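PDB 6TZ0: RNA-dependent RNA Polymerase from Bombyx mori cytoplasmic polyhedrosis virus, which catalyses RNA-templated RNA synthesis, making plus strands in fully conservative transcription and probably minus strands during genome replication. Local coordinates for residues 289-294 and 692-697; 682-687 and 698-703; 77-80 and 84-87. All blocks are in the same frame, centred on the assembly; numbering follows the deposited sequence.

In the fold
Followed from the N terminus, contact 3 comes first: residues 77-80 meet 84-87, closing a three-residue loop in the N-terminal region. Contact 1 opens at 289-294 and contact 2 at 682-687; contact 1 closes on 692-697, across 397 intervening residues, and contact 2 on 698-703, across only ten, so the two cross along the chain. Both end on helix 690-705, their centres about 11 Å apart, and Phe686 of contact 2 packs against residues of contact 1. Together they join the catalytic palm sheet, its covering helix and a short helical turn of the N-terminal region. Contact 3 stands apart, its centre about 47 Å from that of contact 1 and about 46 Å from contact 2's.

Contact 1 (289-294 and 692-697); sequences PHFVSS and DTHDHA
Phe291 and His694 form an offset stack that joins a short helical turn of the N-terminal region to helix 690-705, the helix packed on the antiparallel palm sheet of the polymerase. Along 692-697, Thr693 comes first: its OG1 is hydrogen-bonded to Asn689 O, one turn back in the chain, while its methyl packs on Phe686 of strand 682-687.

His694 then carries nearly all of the contact from this side. Its CG lies anti to the backbone N (chi1 -179°), which sends the imidazole out from the helix to Phe291. The ring centroids are 4.3 Å apart and the planes differ by 28°, near enough to parallel for an offset stack, though tilted. His694 ND1 stands 3.4 Å above the plane of the Phe291 ring, over its centre, and is 3.5 Å from Phe291 CG; His694 CE1 slides further back, to 3.7 Å from Phe291 CB. The two side chains pass each other in opposite directions instead of meeting end on. On the other face of the phenyl ring Pro289 CB lies 3.5 Å above the plane, toward the rim, so the ring is held between a proline and an imidazole.

His696 and Ala697 pack on Phe686, and Ala697 also rests on Leu715 of strand 711-716; Leu715 touches Phe291 as well, which gives helix and turn a common neighbour on the sheet. No hydrogen bond links the two segments, and the contact lies away from the nucleotide- and magnesium-binding residues. Within 289-294, the carbonyl of Phe291 is used by its own turn: Ser294 OG donates to Phe291 O over 3.1 Å, from above the carbonyl plane.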
# COMPACT_ATOMS: atom_id res chain seq x y z
N PRO A 289 -20.29 10.78 -31.27
CA PRO A 289 -21.50 11.58 -31.03
C PRO A 289 -21.17 13.04 -30.80
O PRO A 289 -20.01 13.44 -30.63
CB PRO A 289 -22.10 10.94 -29.78
CG PRO A 289 -21.56 9.57 -29.75
CD PRO A 289 -20.18 9.68 -30.29
N HIS A 290 -22.22 13.86 -30.76
CA HIS A 290 -22.03 15.31 -30.82
C HIS A 290 -21.51 15.89 -29.51
O HIS A 290 -20.88 16.94 -29.52
CB HIS A 290 -23.34 16.00 -31.20
CG HIS A 290 -24.43 15.84 -30.18
ND1 HIS A 290 -24.59 16.72 -29.14
CD2 HIS A 290 -25.39 14.91 -30.05
CE1 HIS A 290 -25.62 16.34 -28.40
NE2 HIS A 290 -26.12 15.24 -28.93
N PHE A 291 -21.76 15.22 -28.39
CA PHE A 291 -21.21 15.66 -27.11
C PHE A 291 -19.74 15.31 -26.96
O PHE A 291 -19.07 15.83 -26.07
CB PHE A 291 -22.04 15.09 -25.95
CG PHE A 291 -22.27 13.61 -26.03
CD1 PHE A 291 -21.36 12.71 -25.50
CD2 PHE A 291 -23.43 13.11 -26.61
CE1 PHE A 291 -21.59 11.35 -25.58
CE2 PHE A 291 -23.67 11.76 -26.67
CZ PHE A 291 -22.74 10.87 -26.15
N VAL A 292 -19.22 14.43 -27.81
CA VAL A 292 -17.79 14.16 -27.86
C VAL A 292 -17.10 15.16 -28.78
O VAL A 292 -16.01 15.66 -28.47
CB VAL A 292 -17.56 12.71 -28.30
CG1 VAL A 292 -16.10 12.43 -28.52
CG2 VAL A 292 -18.12 11.77 -27.27
N SER A 293 -17.73 15.50 -29.90
CA SER A 293 -17.17 16.46 -30.85
C SER A 293 -17.18 17.89 -30.34
O SER A 293 -16.57 18.75 -30.98
CB SER A 293 -17.93 16.38 -32.17
OG SER A 293 -17.73 15.12 -32.79
N SER A 294 -17.86 18.18 -29.23
CA SER A 294 -17.79 19.50 -28.64
C SER A 294 -16.52 19.69 -27.82
O SER A 294 -16.06 20.82 -27.65
CB SER A 294 -19.02 19.75 -27.77
OG SER A 294 -19.04 18.85 -26.67
N ASP A 692 -30.40 8.21 -24.17
CA ASP A 692 -30.46 7.54 -22.89
C ASP A 692 -29.08 7.34 -22.28
O ASP A 692 -28.90 7.53 -21.07
CB ASP A 692 -31.16 6.19 -23.04
CG ASP A 692 -32.60 6.33 -23.46
OD1 ASP A 692 -33.22 7.37 -23.14
OD2 ASP A 692 -33.12 5.40 -24.11
N THR A 693 -28.10 6.96 -23.12
CA THR A 693 -26.74 6.78 -22.63
C THR A 693 -26.12 8.09 -22.19
O THR A 693 -25.43 8.14 -21.16
CB THR A 693 -25.88 6.10 -23.70
OG1 THR A 693 -25.96 6.83 -24.92
CG2 THR A 693 -26.31 4.67 -23.92
N HIS A 694 -26.39 9.18 -22.91
CA HIS A 694 -25.88 10.48 -22.49
C HIS A 694 -26.54 10.95 -21.20
O HIS A 694 -25.86 11.48 -20.32
CB HIS A 694 -26.07 11.50 -23.61
CG HIS A 694 -25.55 12.86 -23.28
ND1 HIS A 694 -24.20 13.14 -23.15
CD2 HIS A 694 -26.19 14.04 -23.07
CE1 HIS A 694 -24.04 14.42 -22.86
NE2 HIS A 694 -25.23 14.99 -22.81
N ASP A 695 -27.85 10.71 -21.05
CA ASP A 695 -28.56 11.09 -19.83
C ASP A 695 -28.02 10.32 -18.62
O ASP A 695 -27.75 10.92 -17.56
CB ASP A 695 -30.05 10.83 -20.00
CG ASP A 695 -30.90 11.47 -18.91
OD1 ASP A 695 -30.37 12.17 -18.03
OD2 ASP A 695 -32.13 11.26 -18.93
N HIS A 696 -27.78 9.02 -18.78
CA HIS A 696 -27.35 8.21 -17.66
C HIS A 696 -25.90 8.50 -17.29
O HIS A 696 -25.55 8.53 -16.10
CB HIS A 696 -27.57 6.74 -18.01
CG HIS A 696 -27.51 5.80 -16.85
ND1 HIS A 696 -27.62 4.44 -16.99
CD2 HIS A 696 -27.32 6.03 -15.53
CE1 HIS A 696 -27.52 3.86 -15.81
NE2 HIS A 696 -27.33 4.80 -14.90
N ALA A 697 -25.05 8.79 -18.28
CA ALA A 697 -23.66 9.12 -18.00
C ALA A 697 -23.54 10.49 -17.34
O ALA A 697 -22.73 10.67 -16.42
CB ALA A 697 -22.84 9.06 -19.28

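Contact 2 (682-687 and 698-703); sequences IMEIFQ and VSNASI
Asn700 reaches Glu684 and Phe686 because its CG sits anti to the carbonyl carbon (chi1 -76°), carrying the amide off helix 690-705 toward strand 682-687; Glu684 and Phe686 adopt the same first-torsion arrangement and lean back toward the helix. This is strand-helix packing in the polymerase palm. The strand begins directly after the magnesium-binding Asp680 and Asp681, in the Gly-Asp-Asp hairpin characteristic of RNA polymerase motif C.

Glu684 and Phe686, two residues apart, lie on the same strand face. Asn700 ND2 meets the edge of the Phe686 ring, near its plane, at 3.3 Å from Phe686 CZ and 3.6 Å from Phe686 CE1. The side chains come from opposite directions and bring ring and amide nearly into one plane, only 26° apart. The Glu684 carboxylate is turned more strongly, at 59° to the amide, with Glu684 OE1 and Glu684 OE2 each 3.7 Å from Asn700 ND2. That is too long for a hydrogen bond, and any attraction is probably electrostatic and undirected.

All three touching residues are buried. The other end of the amide is held by helix 644-665, where Asn700 OD1 is hydrogen-bonded to Asn659 ND2. Glu684 also touches Val656 of that helix, while its backbone pairs with Ser544 of the adjacent strand 541-548. Beside Asn700, Ser699 O accepts two bonds from one face of its plane: Ser702 OG at 2.8 Å and Ile703 N at 3.0 Å.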
# COMPACT_ATOMS: atom_id res chain seq x y z
N ILE A 682 -12.75 3.75 -12.54
CA ILE A 682 -14.10 3.33 -12.85
C ILE A 682 -14.17 3.10 -14.35
O ILE A 682 -13.58 3.86 -15.12
CB ILE A 682 -15.15 4.38 -12.41
CG1 ILE A 682 -14.96 4.81 -10.96
CG2 ILE A 682 -16.57 3.85 -12.56
CD1 ILE A 682 -14.24 6.14 -10.81
N MET A 683 -14.86 2.04 -14.76
CA MET A 683 -15.07 1.74 -16.18
C MET A 683 -16.54 1.45 -16.40
O MET A 683 -17.01 0.36 -16.09
CB MET A 683 -14.21 0.57 -16.61
CG MET A 683 -14.33 0.26 -18.07
SD MET A 683 -13.36 -1.16 -18.57
CE MET A 683 -14.35 -2.49 -17.92
N GLU A 684 -17.27 2.41 -16.97
CA GLU A 684 -18.70 2.28 -17.19
C GLU A 684 -18.99 1.97 -18.65
O GLU A 684 -18.41 2.59 -19.55
CB GLU A 684 -19.43 3.56 -16.78
CG GLU A 684 -19.36 3.84 -15.31
CD GLU A 684 -19.97 5.16 -14.95
OE1 GLU A 684 -20.28 5.94 -15.87
OE2 GLU A 684 -20.14 5.44 -13.75
N ILE A 685 -19.89 1.03 -18.89
CA ILE A 685 -20.32 0.66 -20.23
C ILE A 685 -21.83 0.79 -20.29
O ILE A 685 -22.55 0.10 -19.55
CB ILE A 685 -19.87 -0.76 -20.60
CG1 ILE A 685 -18.35 -0.85 -20.62
CG2 ILE A 685 -20.37 -1.12 -21.97
CD1 ILE A 685 -17.83 -2.25 -20.67
N PHE A 686 -22.32 1.66 -21.17
CA PHE A 686 -23.74 1.89 -21.38
C PHE A 686 -24.12 1.39 -22.77
O PHE A 686 -23.33 1.49 -23.70
CB PHE A 686 -24.06 3.38 -21.28
CG PHE A 686 -23.69 4.00 -19.98
CD1 PHE A 686 -24.50 3.87 -18.87
CD2 PHE A 686 -22.52 4.72 -19.86
CE1 PHE A 686 -24.15 4.44 -17.67
CE2 PHE A 686 -22.16 5.30 -18.66
CZ PHE A 686 -22.98 5.16 -17.57
N GLN A 687 -25.34 0.86 -22.91
CA GLN A 687 -25.81 0.42 -24.22
C GLN A 687 -27.24 0.85 -24.44
O GLN A 687 -28.11 0.60 -23.60
CB GLN A 687 -25.70 -1.10 -24.36
CG GLN A 687 -26.00 -1.60 -25.76
CD GLN A 687 -25.78 -3.09 -25.93
OE1 GLN A 687 -25.53 -3.80 -24.97
NE2 GLN A 687 -25.83 -3.55 -27.17
N VAL A 698 -24.35 11.46 -17.77
CA VAL A 698 -24.35 12.77 -17.13
C VAL A 698 -24.88 12.68 -15.70
O VAL A 698 -24.37 13.36 -14.80
CB VAL A 698 -25.14 13.77 -18.00
CG1 VAL A 698 -25.46 15.05 -17.27
CG2 VAL A 698 -24.33 14.12 -19.22
N SER A 699 -25.85 11.79 -15.45
CA SER A 699 -26.36 11.64 -14.09
C SER A 699 -25.32 10.99 -13.17
O SER A 699 -25.21 11.37 -12.00
CB SER A 699 -27.65 10.82 -14.11
OG SER A 699 -27.39 9.49 -14.51
N ASN A 700 -24.55 10.03 -13.69
CA ASN A 700 -23.47 9.45 -12.89
C ASN A 700 -22.37 10.47 -12.60
O ASN A 700 -21.82 10.50 -11.49
CB ASN A 700 -22.86 8.24 -13.60
CG ASN A 700 -23.73 7.02 -13.50
OD1 ASN A 700 -24.37 6.79 -12.48
ND2 ASN A 700 -23.72 6.21 -14.54
N ALA A 701 -22.04 11.31 -13.58
CA ALA A 701 -21.04 12.35 -13.36
C ALA A 701 -21.52 13.37 -12.33
O ALA A 701 -20.74 13.78 -11.45
CB ALA A 701 -20.71 13.05 -14.68
N SER A 702 -22.79 13.75 -12.39
CA SER A 702 -23.31 14.71 -11.42
C SER A 702 -23.40 14.11 -10.03
O SER A 702 -23.20 14.82 -9.04
CB SER A 702 -24.68 15.21 -11.86
OG SER A 702 -25.64 14.17 -11.80
N ILE A 703 -23.67 12.81 -9.92
CA ILE A 703 -23.74 12.23 -8.59
C ILE A 703 -22.35 11.97 -8.02
O ILE A 703 -22.19 11.88 -6.80
CB ILE A 703 -24.62 10.96 -8.63
CG1 ILE A 703 -25.20 10.68 -7.25
CG2 ILE A 703 -23.85 9.73 -9.04
CD1 ILE A 703 -26.35 9.77 -7.33

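Contact 3 (77-80 and 84-87); sequences NPKE and SDYP
Lys79 and Asp85 approach from opposite directions and meet at their charged ends, in a salt bridge that spans two parts of the loop between helices 73-76 and 121-134. The extent of the bridge is plain from the backbone, since Lys79 CA and Asp85 CA are 12.1 Å apart; side-chain length, not close main-chain packing, makes the connection.

Lys79 supplies most of that length. Its CG sits between the backbone N and the carbonyl carbon (chi1 72°), and beyond CG the chain is fully extended, so the ammonium group is delivered straight across to the other segment. Asp85 answers with a short arm: its CG is anti to the carbonyl carbon, beside the backbone N (chi1 -68°), which turns the carboxylate to face the incoming lysine.

The bond itself is one-sided. Lys79 NZ donates to Asp85 OD2 over 3.0 Å, on the syn side of that oxygen and 15° out of the carboxylate plane. Asp85 OD1 is 3.9 Å from Lys79 NZ, so the bridge is monodentate. Lys79 CE follows the ammonium in, to 3.8 Å from Asp85 OD2.

Both side chains also touch Val105, and a later part of the same connection lies alongside: Glu80 makes a salt bridge with Arg108, and Tyr86 OH is hydrogen-bonded to Tyr103 O and Val105 N. The contact lies away from the nucleotide and magnesium sites and joins two irregular parts of the N-terminal region. Asp85 is buried while Lys79 is exposed, so the ammonium would probably help keep the carboxylate ionised in its sheltered position, with solvent around the lysine weakening the attraction somewhat.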
# COMPACT_ATOMS: atom_id res chain seq x y z
N ASN A 77 24.15 27.01 -22.70
CA ASN A 77 24.54 28.14 -21.85
C ASN A 77 23.52 28.24 -20.73
O ASN A 77 22.55 29.00 -20.83
CB ASN A 77 24.59 29.44 -22.65
CG ASN A 77 25.65 29.41 -23.72
OD1 ASN A 77 26.77 28.96 -23.50
ND2 ASN A 77 25.29 29.88 -24.91
N PRO A 78 23.71 27.49 -19.64
CA PRO A 78 22.71 27.48 -18.57
C PRO A 78 22.75 28.77 -17.76
O PRO A 78 23.79 29.43 -17.66
CB PRO A 78 23.12 26.28 -17.71
CG PRO A 78 24.01 25.47 -18.58
CD PRO A 78 24.73 26.46 -19.42
N LYS A 79 21.61 29.11 -17.17
CA LYS A 79 21.55 30.29 -16.33
C LYS A 79 22.25 30.01 -15.00
O LYS A 79 22.59 28.88 -14.66
CB LYS A 79 20.11 30.69 -16.05
CG LYS A 79 19.41 29.74 -15.10
CD LYS A 79 18.03 30.22 -14.73
CE LYS A 79 17.41 29.31 -13.69
NZ LYS A 79 16.06 29.75 -13.27
N GLU A 80 22.47 31.08 -14.24
CA GLU A 80 23.03 30.89 -12.92
C GLU A 80 21.91 30.56 -11.94
O GLU A 80 20.73 30.80 -12.22
CB GLU A 80 23.79 32.15 -12.49
CG GLU A 80 24.87 32.53 -13.47
CD GLU A 80 25.99 31.51 -13.56
OE1 GLU A 80 26.38 30.96 -12.51
OE2 GLU A 80 26.47 31.25 -14.68
N SER A 84 15.33 32.26 -5.69
CA SER A 84 13.88 32.45 -5.65
C SER A 84 13.13 31.41 -6.47
O SER A 84 11.91 31.50 -6.58
CB SER A 84 13.51 33.85 -6.14
OG SER A 84 13.76 33.99 -7.52
N ASP A 85 13.83 30.43 -7.05
CA ASP A 85 13.15 29.29 -7.65
C ASP A 85 12.61 28.34 -6.59
O ASP A 85 11.66 27.59 -6.87
CB ASP A 85 14.08 28.51 -8.58
CG ASP A 85 14.45 29.29 -9.82
OD1 ASP A 85 13.68 30.17 -10.24
OD2 ASP A 85 15.52 28.99 -10.39
N TYR A 86 13.18 28.36 -5.40
CA TYR A 86 12.72 27.52 -4.29
C TYR A 86 12.48 28.40 -3.07
O TYR A 86 13.28 28.40 -2.12
CB TYR A 86 13.74 26.42 -4.00
CG TYR A 86 13.97 25.51 -5.18
CD1 TYR A 86 13.09 24.48 -5.47
CD2 TYR A 86 15.06 25.69 -6.01
CE1 TYR A 86 13.29 23.66 -6.55
CE2 TYR A 86 15.28 24.87 -7.09
CZ TYR A 86 14.39 23.85 -7.36
OH TYR A 86 14.60 23.02 -8.44
N PRO A 87 11.40 29.18 -3.05
CA PRO A 87 11.19 30.14 -1.97
C PRO A 87 10.73 29.45 -0.69
O PRO A 87 10.40 28.27 -0.67
CB PRO A 87 10.10 31.05 -2.53
CG PRO A 87 9.33 30.18 -3.42
CD PRO A 87 10.30 29.23 -4.03